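Local coordinates for protein inactive glucansucrase (Lactobacillus reuteri, PDB 5JBD) that is an inactive member of the glucansucrase family (glycosyl hydrolase family 70), a large multidomain protein of the TIM-barrel clan that carries a bound calcium ion, at residues A94-Y99 and Q134-V139; K206-Y211 and N870-T875; E654-F659 and T722-G727. All coordinates share one frame; numbering follows the deposited sequence.

Interaction 1: A94-Y99 and Q134-V139; sequences AQFIKY and QNLRYV
Leu136 of helix 126-147 reaches across to Phe96 and Ile97 of helix 90-101, and one methyl group does most of the touching. Earlier on the same helix, Gln134 turns its amide to its own neighbours: Gln134 OE1 accepts from NH2 of Arg137 at 3.0 Å, a fairly straight bond of 160° at the hydrogen. The donor stands well above the amide's carbonyl plane, whereas OE1 lies close to the guanidinium plane. Asn36 ND2 also donates to this oxygen.

Leu136 has CG anti to the backbone N (chi1 -180°), and its CD2 extends to the facing helix. CD2 of Leu136 lies 3.6 Å from CE2 of Phe96, meeting the ring obliquely. The same CD2 of Leu136 is 4.0 Å from CA of Ile97. CG1 of Ile97 is looser, 4.3 Å from CD2 of Leu136. The nearest CA atoms, those of Ile97 and Leu136, are 7.2 Å apart, a close approach of two helices packed through buried apolar side chains. Both helices lie in an outlying helical region, the contact centre about 46 Å from the centre of the chain, consistent with the small helical domain of family 70 proteins. CG of Phe96, anti to its N (chi1 179°), brings the CD2-CE2 side of the ring to the leucine methyl; the ring also meets Trp87, Phe100 and, edge-to-face, Phe160 of helix 151-162. Ile97 rests in addition on Met132, one turn before Leu136, and on Ile120.

Next comes Arg137, with Gln134 CA 3.6 Å above one face of its guanidinium, offset toward the rim, and with NH1 bonded to Met84 O.

Interaction 2: K206-Y211 and N870-T875; sequences KGNTSY and NKAFNT
Phe873 lays the outer end of its ring against the peptide joining Gly207 to Asn208. CZ of Phe873 is 3.7 Å from Gly207 CA, and CE2 of Phe873 is 3.9 Å from Asn208 CB; both Gly207 CA and Asn208 CB approach the ring obliquely, while Gly207 C and Asn208 N lie in the ring plane at its edge. With CG anti to its own carbonyl carbon (chi1 -58°), Phe873 swings the ring beside its backbone N and over to the other loop. Gly207, at a positive phi of 73°, presents bare backbone to the aromatic carbons. Beside it, Ala872 CB meets Asn208 CB at 4.0 Å, both CB atoms pointing into the contact.

Two loops from distant parts of the sequence are joined here, the first running into a 3-10 turn at Ser210-Tyr211: one leaves strand 193-197 of the six-stranded antiparallel sheet, the other follows strand 841-845, the neighbouring strand of that sheet. Such pairing of early and late chain parts fits the U-shaped chain path of family 70 proteins.

Asn208 touches Phe873 and Ala872 through CB while its amide works within its own loop. Asn208 OD1 closes an Asx turn by accepting from Ser210 N at 3.0 Å, the donor tilted 39° out of the carbonyl plane; Asn208 OD1 also accepts from Ser210 OG at 3.1 Å, this time in the plane and on a lone pair. ND2 binds Ser201 O and Asn200 OD1, so four bonds fix the rotation of the amide. Tyr864 meets the Phe873 ring edge-to-face, and its OH is bonded to Ala872 N.

Interaction 3: E654-F659 and T722-G727; sequences EDFSLF and TKYGSG
The backbones of 654-659 and 722-727 stay well apart, 9.2 Å between CA of Phe656 and CA of Tyr724, and no direct hydrogen bond joins the segments. Side chains and one water make the contact. Phe656 and Tyr724 are turned obliquely to one another, with CB of Phe656 4.3 Å from Tyr724 CE1 and Phe656 CD2 4.0 Å from Tyr724 OH.

Next to this pair, one water donates to Ser657 O and to Tyr724 OH, each at 2.8 Å, and accepts from Lys723 NZ. A bend at chi3 (-74°) of the otherwise extended Lys723 chain turns its ammonium to that water; NZ also bonds to Tyr703 O and Gln660 O, so its buried charge has three oxygen partners. Tyr724 OH is bonded to Glu705 O as well. Each loop is braced by an ST turn: Ser657 OG accepts from Phe659 N at 2.9 Å, and Thr722 OG1 from Tyr724 N at 3.2 Å.

Glu654 ends strand 652-654, which lies between strands 460-464 and 688-691 of the eight-stranded parallel barrel; the first loop then runs past helix 392-406, where Leu658 rests on His392 and Lys396. The second loop leads into helix 727-739, whose N-cap is Ser726.

From the N terminus, interaction 1 comes first, closing a loop of 34 residues between two helices of the outlying helical region before interaction 2 opens. Interaction 2 then spans 658 residues, bringing the loop after strand 193-197 to one near the C terminus, so that barrel strands and much of the chain lie between its ends. Interaction 3 falls within that span: its segments, 62 residues apart, link the end of strand 652-654 to the start of helix 727-739 in the barrel. None of the contacts cross. Nearest atoms are about 19 Å apart for interactions 1 and 2, and about 30 Å for interactions 2 and 3.

Interaction 1: A94-Y99 and Q134-V139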
loop_
_atom_site.group_PDB
_atom_site.type_symbol
_atom_site.label_atom_id
_atom_site.label_comp_id
_atom_site.label_asym_id
_atom_site.label_seq_id
_atom_site.Cartn_x
_atom_site.Cartn_y
_atom_site.Cartn_z
ATOM N N ALA A 94 -37.252 -7.125 20.847
ATOM C CA ALA A 94 -37.254 -8.157 21.885
ATOM C C ALA A 94 -35.824 -8.471 22.320
ATOM O O ALA A 94 -35.580 -8.639 23.513
ATOM C CB ALA A 94 -37.978 -9.411 21.413
ATOM N N GLN A 95 -34.880 -8.487 21.373
ATOM C CA GLN A 95 -33.457 -8.655 21.714
ATOM C C GLN A 95 -32.916 -7.533 22.594
ATOM O O GLN A 95 -32.183 -7.793 23.552
ATOM C CB GLN A 95 -32.572 -8.747 20.477
ATOM C CG GLN A 95 -32.678 -10.026 19.659
ATOM C CD GLN A 95 -31.801 -9.945 18.425
ATOM O OE1 GLN A 95 -30.598 -9.731 18.529
ATOM N NE2 GLN A 95 -32.405 -10.077 17.249
ATOM N N PHE A 96 -33.290 -6.292 22.280
ATOM C CA PHE A 96 -32.890 -5.139 23.096
ATOM C C PHE A 96 -33.358 -5.291 24.537
ATOM O O PHE A 96 -32.577 -5.100 25.472
ATOM C CB PHE A 96 -33.426 -3.838 22.501
ATOM C CG PHE A 96 -33.082 -2.621 23.303
ATOM C CD1 PHE A 96 -31.834 -2.014 23.164
ATOM C CD2 PHE A 96 -33.997 -2.067 24.183
ATOM C CE1 PHE A 96 -31.507 -0.889 23.896
ATOM C CE2 PHE A 96 -33.672 -0.941 24.930
ATOM C CZ PHE A 96 -32.425 -0.351 24.783
ATOM N N ILE A 97 -34.624 -5.653 24.707
ATOM C CA ILE A 97 -35.227 -5.825 26.035
ATOM C C ILE A 97 -34.499 -6.919 26.825
ATOM O O ILE A 97 -34.069 -6.688 27.964
ATOM C CB ILE A 97 -36.758 -6.095 25.934
ATOM C CG1 ILE A 97 -37.479 -4.844 25.398
ATOM C CG2 ILE A 97 -37.350 -6.486 27.290
ATOM C CD1 ILE A 97 -38.881 -5.091 24.866
ATOM N N LYS A 98 -34.356 -8.087 26.202
ATOM C CA LYS A 98 -33.602 -9.220 26.763
ATOM C C LYS A 98 -32.175 -8.858 27.161
ATOM O O LYS A 98 -31.743 -9.160 28.269
ATOM C CB LYS A 98 -33.527 -10.377 25.753
ATOM C CG LYS A 98 -34.789 -11.216 25.626
ATOM C CD LYS A 98 -34.523 -12.543 24.887
ATOM C CE LYS A 98 -33.871 -13.696 25.637
ATOM N NZ LYS A 98 -34.263 -15.035 25.100
ATOM N N TYR A 99 -31.455 -8.224 26.239
ATOM C CA TYR A 99 -30.058 -7.849 26.463
ATOM C C TYR A 99 -29.916 -6.897 27.660
ATOM O O TYR A 99 -29.124 -7.159 28.585
ATOM C CB TYR A 99 -29.432 -7.239 25.202
ATOM C CG TYR A 99 -27.951 -6.949 25.371
ATOM C CD1 TYR A 99 -27.515 -5.748 25.935
ATOM C CD2 TYR A 99 -26.993 -7.890 25.033
ATOM C CE1 TYR A 99 -26.170 -5.487 26.141
ATOM C CE2 TYR A 99 -25.637 -7.629 25.215
ATOM C CZ TYR A 99 -25.235 -6.435 25.777
ATOM O OH TYR A 99 -23.902 -6.166 25.977
ATOM N N GLN A 134 -41.377 0.506 27.295
ATOM C CA GLN A 134 -41.646 1.731 28.051
ATOM C C GLN A 134 -41.152 1.605 29.499
ATOM O O GLN A 134 -40.514 2.521 30.042
ATOM C CB GLN A 134 -43.146 2.084 28.031
ATOM C CG GLN A 134 -43.511 3.386 28.755
ATOM C CD GLN A 134 -42.672 4.584 28.298
ATOM O OE1 GLN A 134 -42.986 5.244 27.304
ATOM N NE2 GLN A 134 -41.617 4.874 29.038
ATOM N N ASN A 135 -41.452 0.466 30.106
ATOM C CA ASN A 135 -40.987 0.156 31.459
ATOM C C ASN A 135 -39.459 0.073 31.541
ATOM O O ASN A 135 -38.874 0.533 32.524
ATOM C CB ASN A 135 -41.662 -1.128 31.984
ATOM C CG ASN A 135 -43.091 -0.870 32.468
ATOM O OD1 ASN A 135 -43.402 0.194 32.981
ATOM N ND2 ASN A 135 -43.947 -1.849 32.316
ATOM N N LEU A 136 -38.822 -0.477 30.511
ATOM C CA LEU A 136 -37.367 -0.506 30.454
ATOM C C LEU A 136 -36.767 0.905 30.374
ATOM O O LEU A 136 -35.759 1.178 31.013
ATOM C CB LEU A 136 -36.880 -1.352 29.282
ATOM C CG LEU A 136 -35.353 -1.469 29.105
ATOM C CD1 LEU A 136 -34.655 -1.991 30.358
ATOM C CD2 LEU A 136 -35.060 -2.349 27.917
ATOM N N ARG A 137 -37.393 1.803 29.621
ATOM C CA ARG A 137 -36.934 3.190 29.591
ATOM C C ARG A 137 -36.918 3.828 30.998
ATOM O O ARG A 137 -35.951 4.509 31.348
ATOM C CB ARG A 137 -37.731 4.028 28.595
ATOM C CG ARG A 137 -37.413 3.685 27.147
ATOM C CD ARG A 137 -37.949 4.740 26.195
ATOM N NE ARG A 137 -39.411 4.688 26.044
ATOM C CZ ARG A 137 -40.063 3.873 25.205
ATOM N NH1 ARG A 137 -39.424 3.034 24.399
ATOM N NH2 ARG A 137 -41.388 3.911 25.160
ATOM N N TYR A 138 -37.951 3.561 31.804
ATOM C CA TYR A 138 -38.001 4.034 33.200
ATOM C C TYR A 138 -36.826 3.455 34.014
ATOM O O TYR A 138 -36.167 4.170 34.764
ATOM C CB TYR A 138 -39.353 3.691 33.876
ATOM C CG TYR A 138 -40.600 4.218 33.177
ATOM C CD1 TYR A 138 -40.609 5.458 32.520
ATOM C CD2 TYR A 138 -41.790 3.478 33.181
ATOM C CE1 TYR A 138 -41.748 5.935 31.883
ATOM C CE2 TYR A 138 -42.936 3.949 32.537
ATOM C CZ TYR A 138 -42.906 5.174 31.888
ATOM O OH TYR A 138 -44.013 5.643 31.227
ATOM N N VAL A 139 -36.550 2.166 33.814
ATOM C CA VAL A 139 -35.443 1.483 34.502
ATOM C C VAL A 139 -34.090 2.020 34.010
ATOM O O VAL A 139 -33.192 2.229 34.809
ATOM C CB VAL A 139 -35.552 -0.060 34.363
ATOM C CG1 VAL A 139 -34.324 -0.767 34.937
ATOM C CG2 VAL A 139 -36.826 -0.561 35.054
#

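Interaction 2: K206-Y211 and N870-T875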
loop_
_atom_site.group_PDB
_atom_site.type_symbol
_atom_site.label_atom_id
_atom_site.label_comp_id
_atom_site.label_asym_id
_atom_site.label_seq_id
_atom_site.Cartn_x
_atom_site.Cartn_y
_atom_site.Cartn_z
ATOM N N LYS A 206 -36.495 3.892 -1.865
ATOM C CA LYS A 206 -35.136 3.886 -2.436
ATOM C C LYS A 206 -34.220 4.960 -1.856
ATOM O O LYS A 206 -33.011 4.782 -1.841
ATOM C CB LYS A 206 -35.196 4.043 -3.956
ATOM C CG LYS A 206 -35.975 2.924 -4.616
ATOM C CD LYS A 206 -35.774 2.904 -6.111
ATOM C CE LYS A 206 -36.549 1.746 -6.710
ATOM N NZ LYS A 206 -36.633 1.846 -8.190
ATOM N N GLY A 207 -34.792 6.067 -1.379
ATOM C CA GLY A 207 -33.997 7.185 -0.901
ATOM C C GLY A 207 -33.338 7.948 -2.038
ATOM O O GLY A 207 -33.678 7.777 -3.202
ATOM N N ASN A 208 -32.377 8.786 -1.681
ATOM C CA ASN A 208 -31.754 9.711 -2.607
ATOM C C ASN A 208 -30.446 10.183 -1.994
ATOM O O ASN A 208 -30.445 10.737 -0.886
ATOM C CB ASN A 208 -32.684 10.907 -2.839
ATOM C CG ASN A 208 -32.135 11.902 -3.858
ATOM O OD1 ASN A 208 -31.063 12.471 -3.669
ATOM N ND2 ASN A 208 -32.893 12.151 -4.914
ATOM N N THR A 209 -29.345 9.962 -2.710
ATOM C CA THR A 209 -28.022 10.442 -2.289
ATOM C C THR A 209 -27.365 11.204 -3.442
ATOM O O THR A 209 -26.184 11.000 -3.730
ATOM C CB THR A 209 -27.120 9.266 -1.845
ATOM O OG1 THR A 209 -27.043 8.309 -2.903
ATOM C CG2 THR A 209 -27.675 8.599 -0.593
ATOM N N SER A 210 -28.135 12.089 -4.084
ATOM C CA SER A 210 -27.739 12.671 -5.370
ATOM C C SER A 210 -26.499 13.568 -5.297
ATOM O O SER A 210 -25.790 13.709 -6.291
ATOM C CB SER A 210 -28.899 13.422 -6.038
ATOM O OG SER A 210 -29.350 14.502 -5.246
ATOM N N TYR A 211 -26.242 14.145 -4.127
ATOM C CA TYR A 211 -24.976 14.856 -3.837
ATOM C C TYR A 211 -23.726 13.960 -4.070
ATOM O O TYR A 211 -22.639 14.472 -4.321
ATOM C CB TYR A 211 -24.975 15.430 -2.394
ATOM C CG TYR A 211 -25.388 14.384 -1.379
ATOM C CD1 TYR A 211 -24.476 13.442 -0.919
ATOM C CD2 TYR A 211 -26.715 14.288 -0.942
ATOM C CE1 TYR A 211 -24.855 12.444 -0.047
ATOM C CE2 TYR A 211 -27.106 13.277 -0.072
ATOM C CZ TYR A 211 -26.165 12.358 0.369
ATOM O OH TYR A 211 -26.502 11.353 1.240
ATOM N N ASN A 870 -30.842 19.536 3.612
ATOM C CA ASN A 870 -31.370 18.208 3.300
ATOM C C ASN A 870 -32.853 18.343 2.930
ATOM O O ASN A 870 -33.712 18.496 3.801
ATOM C CB ASN A 870 -31.155 17.271 4.501
ATOM C CG ASN A 870 -29.692 17.164 4.906
ATOM O OD1 ASN A 870 -29.394 17.057 6.080
ATOM N ND2 ASN A 870 -28.780 17.217 3.945
ATOM N N LYS A 871 -33.137 18.283 1.630
ATOM C CA LYS A 871 -34.463 18.573 1.088
ATOM C C LYS A 871 -34.997 17.495 0.135
ATOM O O LYS A 871 -35.930 17.744 -0.622
ATOM C CB LYS A 871 -34.424 19.929 0.364
ATOM C CG LYS A 871 -33.972 21.111 1.216
ATOM C CD LYS A 871 -34.114 22.423 0.449
ATOM C CE LYS A 871 -33.606 23.628 1.236
ATOM N NZ LYS A 871 -34.552 24.071 2.303
ATOM N N ALA A 872 -34.433 16.295 0.186
ATOM C CA ALA A 872 -34.813 15.236 -0.759
ATOM C C ALA A 872 -36.247 14.734 -0.576
ATOM O O ALA A 872 -36.884 14.332 -1.540
ATOM C CB ALA A 872 -33.834 14.074 -0.670
ATOM N N PHE A 873 -36.730 14.748 0.663
ATOM C CA PHE A 873 -38.083 14.305 1.023
ATOM C C PHE A 873 -38.638 15.213 2.104
ATOM O O PHE A 873 -37.880 15.907 2.780
ATOM C CB PHE A 873 -38.059 12.868 1.570
ATOM C CG PHE A 873 -37.483 11.865 0.611
ATOM C CD1 PHE A 873 -38.288 11.270 -0.363
ATOM C CD2 PHE A 873 -36.131 11.523 0.668
ATOM C CE1 PHE A 873 -37.757 10.354 -1.263
ATOM C CE2 PHE A 873 -35.597 10.602 -0.229
ATOM C CZ PHE A 873 -36.410 10.017 -1.194
ATOM N N ASN A 874 -39.958 15.188 2.282
ATOM C CA ASN A 874 -40.570 15.786 3.467
ATOM C C ASN A 874 -40.108 14.996 4.691
ATOM O O ASN A 874 -39.773 13.813 4.588
ATOM C CB ASN A 874 -42.106 15.747 3.410
ATOM C CG ASN A 874 -42.682 16.490 2.216
ATOM O OD1 ASN A 874 -43.594 15.996 1.561
ATOM N ND2 ASN A 874 -42.157 17.677 1.931
ATOM N N THR A 875 -40.096 15.659 5.841
ATOM C CA THR A 875 -39.756 15.006 7.100
ATOM C C THR A 875 -40.672 13.806 7.356
ATOM O O THR A 875 -41.887 13.899 7.189
ATOM C CB THR A 875 -39.800 16.013 8.254
ATOM O OG1 THR A 875 -38.729 16.950 8.082
ATOM C CG2 THR A 875 -39.679 15.323 9.631
#

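Interaction 3: E654-F659 and T722-G727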
loop_
_atom_site.group_PDB
_atom_site.type_symbol
_atom_site.label_atom_id
_atom_site.label_comp_id
_atom_site.label_asym_id
_atom_site.label_seq_id
_atom_site.Cartn_x
_atom_site.Cartn_y
_atom_site.Cartn_z
ATOM N N GLU A 654 15.074 1.086 -1.270
ATOM C CA GLU A 654 13.810 1.197 -0.546
ATOM C C GLU A 654 14.166 1.476 0.913
ATOM O O GLU A 654 14.795 0.641 1.555
ATOM C CB GLU A 654 12.943 -0.084 -0.638
ATOM C CG GLU A 654 11.636 0.066 0.140
ATOM C CD GLU A 654 10.618 -1.047 -0.054
ATOM O OE1 GLU A 654 10.940 -2.121 -0.568
ATOM O OE2 GLU A 654 9.458 -0.826 0.338
ATOM N N ASP A 655 13.755 2.629 1.427
ATOM C CA ASP A 655 14.263 3.111 2.730
ATOM C C ASP A 655 13.485 2.671 3.972
ATOM O O ASP A 655 13.821 3.093 5.078
ATOM C CB ASP A 655 14.411 4.643 2.707
ATOM C CG ASP A 655 13.167 5.390 3.150
ATOM O OD1 ASP A 655 12.033 4.854 3.083
ATOM O OD2 ASP A 655 13.346 6.560 3.572
ATOM N N PHE A 656 12.445 1.859 3.809
ATOM C CA PHE A 656 11.562 1.550 4.929
ATOM C C PHE A 656 11.072 0.117 4.933
ATOM O O PHE A 656 11.200 -0.613 3.930
ATOM C CB PHE A 656 10.351 2.488 4.921
ATOM C CG PHE A 656 9.327 2.187 3.852
ATOM C CD1 PHE A 656 9.533 2.585 2.540
ATOM C CD2 PHE A 656 8.134 1.538 4.171
ATOM C CE1 PHE A 656 8.585 2.321 1.555
ATOM C CE2 PHE A 656 7.187 1.267 3.193
ATOM C CZ PHE A 656 7.410 1.668 1.880
ATOM N N SER A 657 10.489 -0.252 6.076
ATOM C CA SER A 657 9.738 -1.493 6.255
ATOM C C SER A 657 8.390 -1.141 6.882
ATOM O O SER A 657 8.297 -0.189 7.660
ATOM C CB SER A 657 10.503 -2.443 7.202
ATOM O OG SER A 657 9.668 -3.506 7.677
ATOM N N LEU A 658 7.363 -1.936 6.599
ATOM C CA LEU A 658 6.093 -1.818 7.314
ATOM C C LEU A 658 6.250 -2.057 8.829
ATOM O O LEU A 658 5.482 -1.507 9.624
ATOM C CB LEU A 658 5.062 -2.817 6.762
ATOM C CG LEU A 658 4.675 -2.722 5.288
ATOM C CD1 LEU A 658 3.624 -3.769 4.939
ATOM C CD2 LEU A 658 4.134 -1.342 4.951
ATOM N N PHE A 659 7.236 -2.861 9.215
ATOM C CA PHE A 659 7.449 -3.274 10.612
ATOM C C PHE A 659 8.486 -2.422 11.330
ATOM O O PHE A 659 8.954 -2.767 12.419
ATOM C CB PHE A 659 7.862 -4.742 10.641
ATOM C CG PHE A 659 6.874 -5.639 9.966
ATOM C CD1 PHE A 659 5.744 -6.082 10.643
ATOM C CD2 PHE A 659 7.057 -6.023 8.637
ATOM C CE1 PHE A 659 4.816 -6.900 10.021
ATOM C CE2 PHE A 659 6.133 -6.846 8.005
ATOM C CZ PHE A 659 5.011 -7.287 8.697
ATOM N N THR A 722 5.139 12.083 11.770
ATOM C CA THR A 722 4.688 10.787 11.271
ATOM C C THR A 722 5.617 9.766 11.929
ATOM O O THR A 722 6.441 10.141 12.770
ATOM C CB THR A 722 4.786 10.714 9.733
ATOM O OG1 THR A 722 6.163 10.762 9.342
ATOM C CG2 THR A 722 4.007 11.884 9.099
ATOM N N LYS A 723 5.518 8.491 11.563
ATOM C CA LYS A 723 6.495 7.518 12.049
ATOM C C LYS A 723 7.925 7.997 11.775
ATOM O O LYS A 723 8.813 7.816 12.613
ATOM C CB LYS A 723 6.281 6.127 11.424
ATOM C CG LYS A 723 7.139 5.035 12.077
ATOM C CD LYS A 723 7.088 3.701 11.341
ATOM C CE LYS A 723 5.769 2.974 11.563
ATOM N NZ LYS A 723 5.781 1.630 10.930
ATOM N N TYR A 724 8.128 8.630 10.612
ATOM C CA TYR A 724 9.468 8.908 10.075
ATOM C C TYR A 724 10.065 10.211 10.600
ATOM O O TYR A 724 11.294 10.370 10.631
ATOM C CB TYR A 724 9.421 8.898 8.527
ATOM C CG TYR A 724 8.706 7.667 7.998
ATOM C CD1 TYR A 724 9.291 6.408 8.094
ATOM C CD2 TYR A 724 7.416 7.753 7.478
ATOM C CE1 TYR A 724 8.633 5.262 7.652
ATOM C CE2 TYR A 724 6.748 6.623 7.017
ATOM C CZ TYR A 724 7.368 5.371 7.103
ATOM O OH TYR A 724 6.696 4.252 6.676
ATOM N N GLY A 725 9.193 11.141 10.999
ATOM C CA GLY A 725 9.599 12.465 11.487
ATOM C C GLY A 725 8.653 13.565 11.019
ATOM O O GLY A 725 7.505 13.296 10.654
ATOM N N SER A 726 9.137 14.805 11.111
ATOM C CA SER A 726 8.405 16.008 10.693
ATOM C C SER A 726 8.718 16.364 9.235
ATOM O O SER A 726 9.701 15.885 8.649
ATOM C CB SER A 726 8.785 17.190 11.582
ATOM O OG SER A 726 10.164 17.512 11.446
ATOM N N GLY A 727 7.888 17.247 8.687
ATOM C CA GLY A 727 8.086 17.779 7.350
ATOM C C GLY A 727 9.378 18.568 7.231
ATOM O O GLY A 727 10.060 18.495 6.198
HETATM O O HOH W 1 6.576 1.947 8.244
#